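Local coordinates for protein beta-lactamase (Klebsiella pneumoniae, PDB 6HUH) that probably hydrolyses beta-lactam antibiotics to substituted beta-amino acids, as a serine class D beta-lactamase carrying a carboxylated lysine, at residues L47-T52 and L151-Q156; Q90-S95 and V102-Q107; D123-G128 and G168-S173. All coordinates share one frame; numbering follows the deposited sequence.

Interaction 1: L47-T52 and L151-Q156; sequences LPPAST and LAISPQ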
loop_
_atom_site.group_PDB
_atom_site.type_symbol
_atom_site.label_atom_id
_atom_site.label_comp_id
_atom_site.label_asym_id
_atom_site.label_seq_id
_atom_site.Cartn_x
_atom_site.Cartn_y
_atom_site.Cartn_z
ATOM N N LEU A 47 -0.407 -26.197 13.715
ATOM C CA LEU A 47 0.680 -25.265 14.014
ATOM C C LEU A 47 0.161 -23.869 14.393
ATOM O O LEU A 47 -0.928 -23.494 13.933
ATOM C CB LEU A 47 1.622 -25.130 12.803
ATOM C CG LEU A 47 2.317 -26.395 12.286
ATOM C CD1 LEU A 47 2.796 -26.195 10.863
ATOM C CD2 LEU A 47 3.445 -26.820 13.202
ATOM N N PRO A 48 0.929 -23.038 15.163
ATOM C CA PRO A 48 0.450 -21.675 15.453
ATOM C C PRO A 48 0.142 -20.918 14.152
ATOM O O PRO A 48 0.944 -21.016 13.230
ATOM C CB PRO A 48 1.620 -21.042 16.232
ATOM C CG PRO A 48 2.784 -21.897 15.951
ATOM C CD PRO A 48 2.244 -23.278 15.795
ATOM N N PRO A 49 -1.013 -20.221 13.994
ATOM C CA PRO A 49 -1.268 -19.540 12.711
ATOM C C PRO A 49 -0.413 -18.287 12.500
ATOM O O PRO A 49 -0.179 -17.894 11.360
ATOM C CB PRO A 49 -2.765 -19.238 12.755
ATOM C CG PRO A 49 -3.094 -19.137 14.199
ATOM C CD PRO A 49 -2.107 -19.980 14.961
ATOM N N ALA A 50 0.116 -17.715 13.604
ATOM C CA ALA A 50 0.912 -16.493 13.636
ATOM C C ALA A 50 0.158 -15.356 12.946
ATOM O O ALA A 50 -1.027 -15.163 13.228
ATOM C CB ALA A 50 2.280 -16.713 13.024
ATOM N N SER A 51 0.802 -14.648 12.010
ATOM C CA SER A 51 0.176 -13.528 11.321
ATOM C C SER A 51 -0.778 -13.922 10.168
ATOM O O SER A 51 -1.310 -13.032 9.527
ATOM C CB SER A 51 1.222 -12.525 10.864
ATOM O OG SER A 51 1.637 -11.744 11.971
ATOM N N THR A 52 -1.043 -15.208 9.935
ATOM C CA THR A 52 -2.032 -15.637 8.941
ATOM C C THR A 52 -3.445 -15.548 9.559
ATOM O O THR A 52 -4.456 -15.662 8.848
ATOM C CB THR A 52 -1.749 -17.063 8.430
ATOM O OG1 THR A 52 -2.044 -18.038 9.456
ATOM C CG2 THR A 52 -0.352 -17.215 7.866
ATOM N N LEU A 151 -4.144 -21.151 20.291
ATOM C CA LEU A 151 -4.629 -21.389 18.931
ATOM C C LEU A 151 -3.586 -22.088 18.049
ATOM O O LEU A 151 -2.379 -21.823 18.167
ATOM C CB LEU A 151 -5.159 -20.084 18.295
ATOM C CG LEU A 151 -6.029 -20.192 17.023
ATOM C CD1 LEU A 151 -7.327 -20.984 17.263
ATOM C CD2 LEU A 151 -6.381 -18.834 16.515
ATOM N N ALA A 152 -4.070 -23.035 17.215
ATOM C CA ALA A 152 -3.288 -23.844 16.284
ATOM C C ALA A 152 -4.158 -24.315 15.111
ATOM O O ALA A 152 -5.299 -24.747 15.296
ATOM C CB ALA A 152 -2.681 -25.042 17.012
ATOM N N ILE A 153 -3.628 -24.203 13.910
ATOM C CA ILE A 153 -4.317 -24.643 12.703
ATOM C C ILE A 153 -3.387 -25.529 11.847
ATOM O O ILE A 153 -2.173 -25.278 11.755
ATOM C CB ILE A 153 -4.955 -23.450 11.915
ATOM C CG1 ILE A 153 -5.957 -23.940 10.819
ATOM C CG2 ILE A 153 -3.892 -22.482 11.347
ATOM C CD1 ILE A 153 -7.030 -22.917 10.405
ATOM N N SER A 154 -3.955 -26.590 11.263
ATOM C CA SER A 154 -3.212 -27.473 10.379
ATOM C C SER A 154 -3.306 -26.930 8.916
ATOM O O SER A 154 -4.308 -26.267 8.565
ATOM C CB SER A 154 -3.719 -28.903 10.506
ATOM O OG SER A 154 -4.467 -29.287 9.370
ATOM N N PRO A 155 -2.272 -27.156 8.054
ATOM C CA PRO A 155 -2.359 -26.648 6.665
ATOM C C PRO A 155 -3.641 -27.066 5.921
ATOM O O PRO A 155 -4.142 -26.284 5.098
ATOM C CB PRO A 155 -1.077 -27.170 6.012
ATOM C CG PRO A 155 -0.135 -27.337 7.148
ATOM C CD PRO A 155 -0.979 -27.834 8.282
ATOM N N GLN A 156 -4.188 -28.268 6.255
ATOM C CA GLN A 156 -5.430 -28.817 5.708
ATOM C C GLN A 156 -6.584 -27.935 6.120
ATOM O O GLN A 156 -7.338 -27.478 5.257
ATOM C CB GLN A 156 -5.690 -30.243 6.222
ATOM C CG GLN A 156 -5.161 -31.345 5.334
ATOM C CD GLN A 156 -5.009 -32.629 6.115
ATOM O OE1 GLN A 156 -5.670 -32.846 7.144
ATOM N NE2 GLN A 156 -4.110 -33.502 5.648
#
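L47 and I153 join the two segments backbone to backbone. L47 N donates to I153 O at 2.8 Å in a nearly straight bond (170° at the hydrogen), coming from well above the carbonyl plane, and I153 N donates in turn to L47 O at 2.8 Å. The two residues thus form a single antiparallel, hydrogen-bonded bridge. L47 O has a further contact, a CA-H...O approach from A152 CA at 3.3 Å. Beyond CB, the L47 side chain turns from this bridge to I216 and T235 on the sheet.

The bridge lies just ahead of the Ser-X-X-Lys motif of class D beta-lactamases, whose first residue, S51, is the predicted acyl-ester nucleophile; S51 OG is hydrogen-bonded to NZ of the carboxylated lysine at position 54.

P49 packs its ring against the other segment. Its CB meets I153 CG2 at 3.7 Å, while CG1 of I153, anti to the backbone N (chi1 -167°), carries the rest of that chain away toward Y127. On the L151 side, P49 CG touches CD2 of L151 at 4.0 Å, the two side chains crossing at about a right angle. P49 O accepts from both OG1 and N of T52, which reach it from the same face of its plane; the bond from T52 OG1 measures 2.7 Å.

Interaction 2: Q90-S95 and V102-Q107; sequences QTTTPS and VIWYSQ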
loop_
_atom_site.group_PDB
_atom_site.type_symbol
_atom_site.label_atom_id
_atom_site.label_comp_id
_atom_site.label_asym_id
_atom_site.label_seq_id
_atom_site.Cartn_x
_atom_site.Cartn_y
_atom_site.Cartn_z
ATOM N N GLN A 90 4.602 3.451 13.587
ATOM C CA GLN A 90 3.787 4.587 13.132
ATOM C C GLN A 90 2.296 4.274 13.041
ATOM O O GLN A 90 1.862 3.219 13.493
ATOM C CB GLN A 90 4.308 5.187 11.812
ATOM C CG GLN A 90 4.797 6.661 11.946
ATOM C CD GLN A 90 3.722 7.728 12.153
ATOM O OE1 GLN A 90 3.294 8.024 13.278
ATOM N NE2 GLN A 90 3.342 8.413 11.083
ATOM N N THR A 91 1.505 5.233 12.504
ATOM C CA THR A 91 0.058 5.126 12.295
ATOM C C THR A 91 -0.201 4.017 11.257
ATOM O O THR A 91 0.334 4.085 10.146
ATOM C CB THR A 91 -0.519 6.504 11.883
ATOM O OG1 THR A 91 -0.359 7.420 12.963
ATOM C CG2 THR A 91 -1.984 6.443 11.496
ATOM N N THR A 92 -0.962 2.979 11.628
ATOM C CA THR A 92 -1.223 1.914 10.667
ATOM C C THR A 92 -2.693 1.917 10.226
ATOM O O THR A 92 -3.579 2.325 10.969
ATOM C CB THR A 92 -0.717 0.546 11.160
ATOM O OG1 THR A 92 -1.393 0.225 12.355
ATOM C CG2 THR A 92 0.794 0.523 11.416
ATOM N N THR A 93 -2.908 1.542 8.974
ATOM C CA THR A 93 -4.198 1.428 8.301
ATOM C C THR A 93 -4.412 -0.082 8.050
ATOM O O THR A 93 -3.443 -0.833 8.209
ATOM C CB THR A 93 -4.195 2.245 6.980
ATOM O OG1 THR A 93 -3.364 1.619 6.007
ATOM C CG2 THR A 93 -3.739 3.659 7.163
ATOM N N PRO A 94 -5.613 -0.584 7.629
ATOM C CA PRO A 94 -5.757 -2.040 7.407
ATOM C C PRO A 94 -4.845 -2.612 6.310
ATOM O O PRO A 94 -4.534 -3.794 6.332
ATOM C CB PRO A 94 -7.245 -2.195 7.076
ATOM C CG PRO A 94 -7.891 -0.991 7.659
ATOM C CD PRO A 94 -6.910 0.101 7.427
ATOM N N SER A 95 -4.404 -1.758 5.367
ATOM C CA SER A 95 -3.512 -2.089 4.246
ATOM C C SER A 95 -2.070 -2.292 4.740
ATOM O O SER A 95 -1.382 -3.223 4.312
ATOM C CB SER A 95 -3.572 -0.984 3.188
ATOM O OG SER A 95 -2.814 -1.308 2.035
ATOM N N VAL A 102 1.354 -5.936 11.669
ATOM C CA VAL A 102 1.268 -5.102 12.865
ATOM C C VAL A 102 0.351 -5.780 13.874
ATOM O O VAL A 102 -0.874 -5.791 13.707
ATOM C CB VAL A 102 0.855 -3.648 12.544
ATOM C CG1 VAL A 102 1.263 -2.714 13.669
ATOM C CG2 VAL A 102 1.455 -3.185 11.220
ATOM N N ILE A 103 0.965 -6.379 14.910
ATOM C CA ILE A 103 0.235 -7.128 15.922
ATOM C C ILE A 103 -0.599 -6.236 16.819
ATOM O O ILE A 103 -1.697 -6.648 17.185
ATOM C CB ILE A 103 1.135 -8.096 16.726
ATOM C CG1 ILE A 103 2.077 -7.359 17.679
ATOM C CG2 ILE A 103 1.893 -9.059 15.791
ATOM C CD1 ILE A 103 2.728 -8.237 18.723
ATOM N N TRP A 104 -0.114 -5.014 17.157
ATOM C CA TRP A 104 -0.857 -4.107 18.035
ATOM C C TRP A 104 -2.186 -3.658 17.432
ATOM O O TRP A 104 -3.141 -3.453 18.172
ATOM C CB TRP A 104 -0.018 -2.929 18.525
ATOM C CG TRP A 104 0.521 -1.975 17.498
ATOM C CD1 TRP A 104 1.829 -1.829 17.150
ATOM C CD2 TRP A 104 -0.181 -0.867 16.887
ATOM N NE1 TRP A 104 1.979 -0.754 16.303
ATOM C CE2 TRP A 104 0.759 -0.155 16.115
ATOM C CE3 TRP A 104 -1.520 -0.432 16.887
ATOM C CZ2 TRP A 104 0.399 0.935 15.314
ATOM C CZ3 TRP A 104 -1.873 0.652 16.100
ATOM C CH2 TRP A 104 -0.919 1.332 15.338
ATOM N N TYR A 105 -2.265 -3.577 16.097
ATOM C CA TYR A 105 -3.475 -3.204 15.361
ATOM C C TYR A 105 -4.500 -4.352 15.418
ATOM O O TYR A 105 -5.707 -4.109 15.371
ATOM C CB TYR A 105 -3.117 -2.826 13.919
ATOM C CG TYR A 105 -4.223 -2.141 13.155
ATOM C CD1 TYR A 105 -5.153 -2.875 12.427
ATOM C CD2 TYR A 105 -4.300 -0.750 13.098
ATOM C CE1 TYR A 105 -6.169 -2.248 11.709
ATOM C CE2 TYR A 105 -5.283 -0.112 12.347
ATOM C CZ TYR A 105 -6.231 -0.867 11.672
ATOM O OH TYR A 105 -7.233 -0.251 10.965
ATOM N N SER A 106 -4.025 -5.595 15.578
ATOM C CA SER A 106 -4.911 -6.755 15.701
ATOM C C SER A 106 -5.520 -6.785 17.092
ATOM O O SER A 106 -6.695 -7.138 17.225
ATOM C CB SER A 106 -4.145 -8.043 15.442
ATOM O OG SER A 106 -3.754 -8.150 14.084
ATOM N N GLN A 107 -4.714 -6.401 18.131
ATOM C CA GLN A 107 -5.131 -6.322 19.543
ATOM C C GLN A 107 -6.157 -5.212 19.715
ATOM O O GLN A 107 -7.110 -5.389 20.469
ATOM C CB GLN A 107 -3.939 -6.082 20.477
ATOM C CG GLN A 107 -2.767 -7.032 20.257
ATOM C CD GLN A 107 -1.720 -6.951 21.339
ATOM O OE1 GLN A 107 -1.302 -5.868 21.773
ATOM N NE2 GLN A 107 -1.245 -8.105 21.776
#
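T92 pushes its side chain against V102, W104 and Y105. V102 and I103 are the second and third residues of the Ser-X-Val motif of class D enzymes, which reads Ser-Val-Ile here, and the chain runs on into helix 103-113. Segment 90-95 passes alongside and enters helix 94-99, with T93 at the N-cap position.

No hydrogen bond spans the two segments; the polar contacts are oxygen atoms set against aromatic CH groups. T92 OG1 lies 3.2 Å from W104 CH2 and equally close to Y105 CD2, oblique to both rings. It sits there because OG1 lies between the backbone N and the carbonyl carbon (chi1 61°). Q90 O approaches the indole differently, in the ring plane at its edge, 3.3 Å from W104 CZ2. Along the phenol, T92 O comes to 3.3 Å from Y105 CE2, and T93 O stands over one face of that ring.

Apolar contacts fill in around these oxygens. T92 CG2 meets V102 CG2 tip to tip at 3.8 Å. V102 CG1 and Y105 CB share one face of the W104 ring, both offset toward its rim. Y105, with CG anti to its backbone N (chi1 -167°), slides past T92 in the opposite direction and brings its phenol to P94.

Hydrogen bonds to other parts of the chain hold the polar groups of this helix. W104 NE1 binds W88 O, and S106 OG is bonded both to W97 NE1 and to OQ2 of the carboxylated lysine at position 54, tying the helix to the active site. Y105 OH is hydrogen-bonded to P73 O, and P94 CG rests 3.5 Å from that same hydroxyl oxygen.

Interaction 3: D123-G128 and G168-S173; sequences DRFDYG and GKLPVS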
loop_
_atom_site.group_PDB
_atom_site.type_symbol
_atom_site.label_atom_id
_atom_site.label_comp_id
_atom_site.label_asym_id
_atom_site.label_seq_id
_atom_site.Cartn_x
_atom_site.Cartn_y
_atom_site.Cartn_z
ATOM N N ASP A 123 -15.485 -19.764 16.252
ATOM C CA ASP A 123 -16.355 -20.946 16.207
ATOM C C ASP A 123 -17.075 -21.035 14.847
ATOM O O ASP A 123 -16.963 -22.076 14.191
ATOM C CB ASP A 123 -17.405 -20.919 17.330
ATOM C CG ASP A 123 -16.898 -21.112 18.751
ATOM O OD1 ASP A 123 -15.658 -21.102 18.949
ATOM O OD2 ASP A 123 -17.746 -21.252 19.672
ATOM N N ARG A 124 -17.781 -19.940 14.409
ATOM C CA ARG A 124 -18.534 -19.929 13.143
ATOM C C ARG A 124 -17.664 -20.122 11.924
ATOM O O ARG A 124 -18.138 -20.677 10.932
ATOM C CB ARG A 124 -19.430 -18.690 12.992
ATOM C CG ARG A 124 -20.912 -19.044 13.144
ATOM C CD ARG A 124 -21.863 -18.040 12.513
ATOM N NE ARG A 124 -23.238 -18.552 12.488
ATOM C CZ ARG A 124 -24.251 -17.973 11.852
ATOM N NH1 ARG A 124 -24.062 -16.848 11.174
ATOM N NH2 ARG A 124 -25.461 -18.516 11.887
ATOM N N PHE A 125 -16.385 -19.689 12.022
ATOM C CA PHE A 125 -15.331 -19.829 11.012
ATOM C C PHE A 125 -14.676 -21.216 11.089
ATOM O O PHE A 125 -13.938 -21.579 10.169
ATOM C CB PHE A 125 -14.252 -18.748 11.196
ATOM C CG PHE A 125 -14.606 -17.349 10.741
ATOM C CD1 PHE A 125 -15.775 -17.105 10.023
ATOM C CD2 PHE A 125 -13.756 -16.281 11.006
ATOM C CE1 PHE A 125 -16.097 -15.816 9.602
ATOM C CE2 PHE A 125 -14.074 -14.994 10.568
ATOM C CZ PHE A 125 -15.244 -14.769 9.872
ATOM N N ASP A 126 -14.927 -21.977 12.197
ATOM C CA ASP A 126 -14.401 -23.325 12.467
ATOM C C ASP A 126 -12.870 -23.322 12.401
ATOM O O ASP A 126 -12.257 -24.289 11.937
ATOM C CB ASP A 126 -15.025 -24.341 11.482
ATOM C CG ASP A 126 -15.056 -25.778 11.960
ATOM O OD1 ASP A 126 -15.374 -26.001 13.155
ATOM O OD2 ASP A 126 -14.820 -26.685 11.127
ATOM N N TYR A 127 -12.266 -22.213 12.849
ATOM C CA TYR A 127 -10.841 -21.988 12.742
ATOM C C TYR A 127 -9.978 -22.911 13.615
ATOM O O TYR A 127 -9.852 -22.696 14.821
ATOM C CB TYR A 127 -10.514 -20.519 12.986
ATOM C CG TYR A 127 -9.172 -20.094 12.431
ATOM C CD1 TYR A 127 -9.032 -19.724 11.089
ATOM C CD2 TYR A 127 -8.042 -20.042 13.245
ATOM C CE1 TYR A 127 -7.798 -19.332 10.569
ATOM C CE2 TYR A 127 -6.800 -19.652 12.734
ATOM C CZ TYR A 127 -6.686 -19.282 11.398
ATOM O OH TYR A 127 -5.462 -18.895 10.902
ATOM N N GLY A 128 -9.363 -23.906 12.961
ATOM C CA GLY A 128 -8.458 -24.875 13.572
ATOM C C GLY A 128 -8.963 -25.514 14.852
ATOM O O GLY A 128 -10.044 -26.117 14.862
ATOM N N GLY A 168 -18.068 -18.058 -0.555
ATOM C CA GLY A 168 -19.196 -17.318 0.005
ATOM C C GLY A 168 -19.880 -18.092 1.123
ATOM O O GLY A 168 -21.015 -17.773 1.511
ATOM N N LYS A 169 -19.192 -19.128 1.653
ATOM C CA LYS A 169 -19.740 -19.978 2.701
ATOM C C LYS A 169 -19.674 -19.334 4.106
ATOM O O LYS A 169 -20.469 -19.700 4.969
ATOM C CB LYS A 169 -19.106 -21.377 2.671
ATOM C CG LYS A 169 -19.667 -22.241 1.547
ATOM C CD LYS A 169 -19.242 -23.702 1.673
ATOM C CE LYS A 169 -19.314 -24.451 0.355
ATOM N NZ LYS A 169 -18.068 -24.300 -0.454
ATOM N N LEU A 170 -18.773 -18.364 4.331
ATOM C CA LEU A 170 -18.680 -17.723 5.654
ATOM C C LEU A 170 -19.799 -16.660 5.834
ATOM O O LEU A 170 -20.255 -16.109 4.825
ATOM C CB LEU A 170 -17.257 -17.192 5.969
ATOM C CG LEU A 170 -16.124 -18.261 6.045
ATOM C CD1 LEU A 170 -14.797 -17.633 6.357
ATOM C CD2 LEU A 170 -16.396 -19.318 7.084
ATOM N N PRO A 171 -20.322 -16.430 7.081
ATOM C CA PRO A 171 -21.468 -15.514 7.259
ATOM C C PRO A 171 -21.138 -14.022 7.154
ATOM O O PRO A 171 -21.521 -13.221 8.009
ATOM C CB PRO A 171 -21.994 -15.903 8.647
ATOM C CG PRO A 171 -20.794 -16.296 9.393
ATOM C CD PRO A 171 -19.930 -17.028 8.381
ATOM N N VAL A 172 -20.409 -13.655 6.098
ATOM C CA VAL A 172 -19.975 -12.290 5.825
ATOM C C VAL A 172 -20.485 -11.858 4.454
ATOM O O VAL A 172 -20.848 -12.698 3.629
ATOM C CB VAL A 172 -18.439 -12.098 5.997
ATOM C CG1 VAL A 172 -17.983 -12.451 7.415
ATOM C CG2 VAL A 172 -17.643 -12.886 4.971
ATOM N N SER A 173 -20.538 -10.542 4.230
ATOM C CA SER A 173 -20.990 -9.911 2.995
ATOM C C SER A 173 -19.933 -9.990 1.881
ATOM O O SER A 173 -18.768 -10.317 2.142
ATOM C CB SER A 173 -21.325 -8.449 3.265
ATOM O OG SER A 173 -20.141 -7.706 3.510
#
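L170 O accepts a hydrogen bond from V172 N at 2.8 Å, closing an inverse gamma turn centred on P171, and the side chains of all three turn residues meet F125 or R124. The contact lies in the helical part of the class D fold. It sets the loop between helices 155-166 and 174-184 against the C-terminal end of helix 115-124, where D126 has positive phi in a Schellman motif. At that end D123 O takes bonds from D126 N and from R130 NH1.

F125 is central to the apolar packing. With CG anti to its own carbonyl carbon (chi1 -75°), its ring crosses the L170 side chain at about a right angle. L170 CD1 makes an off-centre CH-pi contact, 4.2 Å from the centroid of the F125 ring and 29° from the ring normal. The other branch, L170 CD2, comes to 3.7 Å from F125 CD1. The turn also carries two groups to the edge of the phenyl, near its plane: P171 CD, 4.2 Å from F125 CE1, and V172 CG1, 4.3 Å from F125 CZ. F125 and V172 both also touch L59 of helix 56-64, while L170 packs against F161 and L165 of helix 155-166.

Toward solvent, the R124 side chain, extended from CG to NE, crosses that of P171 at an oblique angle. The arginine meets the proline by its aliphatic chain and by one guanidinium nitrogen: R124 CD lies 3.7 Å from P171 CG, and R124 NH1 approaches P171 CB to 3.4 Å, oblique to the guanidinium plane.

Overall arrangement
Interactions 1 and 2 approach the active site from different parts of the chain. Interaction 1 contains the predicted nucleophile S51, and the side chain of V102 in interaction 2 lies about 8 Å from that of S51; S51 and S106 both bond the carboxylated lysine at position 54. The centres of interactions 1 and 2 are about 20 Å apart and their nearest atoms about 5 Å, without touching. Interaction 3 lies away from the active site but touches interaction 1 through Y127, whose OH is 3.3 Å from P49 CB, and through G128, whose N is 3.6 Å from I153 CD1. Interactions 2 and 3 remain separate, about 11 Å between nearest atoms, although helices 103-113 and 115-124 are consecutive.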